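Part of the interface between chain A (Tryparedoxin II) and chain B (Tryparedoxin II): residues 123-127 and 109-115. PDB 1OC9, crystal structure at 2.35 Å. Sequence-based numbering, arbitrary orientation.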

# COMPACT_ATOMS: atom_id res chain seq x y z
N GLY A 123 -1.09 7.56 4.86
CA GLY A 123 -0.87 6.29 5.55
C GLY A 123 -0.90 5.10 4.59
O GLY A 123 -0.88 3.95 5.01
N ASN A 124 -0.87 5.39 3.30
CA ASN A 124 -0.85 4.35 2.25
C ASN A 124 0.52 3.67 2.05
O ASN A 124 1.52 4.25 2.38
N ILE A 125 0.53 2.44 1.53
CA ILE A 125 1.75 1.76 1.27
C ILE A 125 2.18 1.92 -0.20
O ILE A 125 1.37 1.76 -1.11
N ILE A 126 3.48 2.14 -0.41
CA ILE A 126 4.06 2.32 -1.69
C ILE A 126 4.68 1.02 -2.15
O ILE A 126 4.40 0.59 -3.28
N THR A 127 5.53 0.39 -1.31
CA THR A 127 6.17 -0.92 -1.67
C THR A 127 6.82 -1.59 -0.46
O THR A 127 7.23 -0.87 0.48
N VAL B 109 -2.07 5.34 -10.04
CA VAL B 109 -2.01 4.83 -8.69
C VAL B 109 -0.55 4.78 -8.18
O VAL B 109 0.26 4.03 -8.67
N LYS B 110 -0.24 5.61 -7.18
CA LYS B 110 1.12 5.68 -6.63
C LYS B 110 1.29 4.96 -5.31
O LYS B 110 2.41 4.89 -4.78
N SER B 111 0.19 4.45 -4.77
CA SER B 111 0.20 3.74 -3.50
C SER B 111 -1.18 3.13 -3.26
O SER B 111 -2.14 3.47 -3.97
N ILE B 112 -1.29 2.21 -2.31
CA ILE B 112 -2.55 1.56 -2.03
C ILE B 112 -2.93 1.64 -0.57
O ILE B 112 -2.06 1.90 0.25
N PRO B 113 -4.20 1.47 -0.20
CA PRO B 113 -5.29 1.25 -1.15
C PRO B 113 -5.69 2.51 -1.92
O PRO B 113 -5.49 3.65 -1.48
N THR B 114 -6.19 2.28 -3.12
CA THR B 114 -6.75 3.30 -3.95
C THR B 114 -8.04 2.72 -4.51
O THR B 114 -8.06 1.63 -5.05
N LEU B 115 -9.12 3.47 -4.38
CA LEU B 115 -10.43 3.06 -4.87
C LEU B 115 -10.92 4.23 -5.86
O LEU B 115 -11.03 5.36 -5.40

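A short backbone pairing often fixes where side chains can go, and polar side chains beside it can then reach across. The contact between these two tryparedoxin II chains illustrates the point. Ile125(A) and Ile112(B) form one antiparallel bridge of the hydrogen-bonded kind: Ile125(A) N donates to Ile112(B) O at 2.9 Å, and Ile112(B) N donates to Ile125(A) O at 3.0 Å. The side chains of the paired residues are not directed at the partner stretch. The CA-to-CB bond of Ile112(B) points away, with chi1 p and chi2 t, while that of Ile125(A) lies sideways, and its m, m rotamer carries the end of the side chain away from the 109-115 stretch.

The residues that do point toward the partner are Asn124(A) and Ser111(B), and both are polar. Asn124(A) adopts chi1 m (-80°) with chi2 near 9°, a conformation that carries its amide alongside the partner backbone. From there ND2 makes two weak hydrogen bonds, to Ser111(B) OG at 3.3 Å and to Pro113(B) O at 3.0 Å, the latter well bent at 124°. OD1 lies 3.7 Å from CD of Pro113(B), a residue preceded by a cis peptide bond, and finds its hydrogen bond elsewhere in the structure.

Ser111(B), with chi1 p, offers OG to the amide while its CB packs 3.3 Å from Ile125(A) O and 4.1 Å from Ile126(A) CG1. Ile126(A) itself points away, in the m, t rotamer, yet its CG2 still comes within 4.1 Å of Lys110(B) O. The extended Lys110(B) side chain leads outward. Within chain B, Thr114(B), with chi1 m, donates from OG1 to Ser111(B) O at 2.9 Å, tying together the segment that receives the asparagine.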

# COMPACT_ATOMS: atom_id res chain seq x y z
CB ASN A 124 -1.26 4.96 0.92
CG ASN A 124 -2.78 5.11 0.77
OD1 ASN A 124 -3.53 4.92 1.73
ND2 ASN A 124 -3.23 5.37 -0.45
CB ILE A 125 1.58 0.26 1.61
CG1 ILE A 125 0.88 0.02 2.97
CG2 ILE A 125 2.88 -0.35 1.62
CD1 ILE A 125 1.39 0.88 4.12
CB ILE A 126 5.11 3.43 -1.68
CG1 ILE A 126 4.52 4.77 -1.31
CG2 ILE A 126 5.80 3.53 -3.03
CD1 ILE A 126 5.52 5.80 -0.78
CB THR A 127 7.21 -0.69 -2.81
OG1 THR A 127 7.88 -1.88 -3.17
CG2 THR A 127 8.29 0.11 -2.31
CB VAL B 109 -2.59 3.48 -8.63
CG1 VAL B 109 -2.66 3.02 -7.20
CG2 VAL B 109 -4.00 3.52 -9.26
CB LYS B 110 1.53 7.11 -6.40
CG LYS B 110 1.58 7.92 -7.67
CD LYS B 110 1.62 9.43 -7.31
CE LYS B 110 1.72 10.38 -8.52
NZ LYS B 110 2.00 11.82 -8.00
CB SER B 111 0.52 4.71 -2.36
OG SER B 111 -0.46 5.74 -2.24
CB ILE B 112 -2.46 0.10 -2.48
CG1 ILE B 112 -1.27 -0.60 -1.85
CG2 ILE B 112 -2.32 -0.02 -4.03
CD1 ILE B 112 -1.30 -2.09 -2.18
CB PRO B 113 -6.44 0.86 -0.26
CG PRO B 113 -6.16 1.63 1.06
CD PRO B 113 -4.64 1.48 1.20
CB THR B 114 -5.83 3.65 -5.02
OG1 THR B 114 -4.76 4.46 -4.51
CG2 THR B 114 -6.52 4.57 -6.10
CB LEU B 115 -11.40 2.94 -3.72
CG LEU B 115 -12.77 2.36 -4.05
CD1 LEU B 115 -12.72 0.96 -4.64
CD2 LEU B 115 -13.64 2.41 -2.81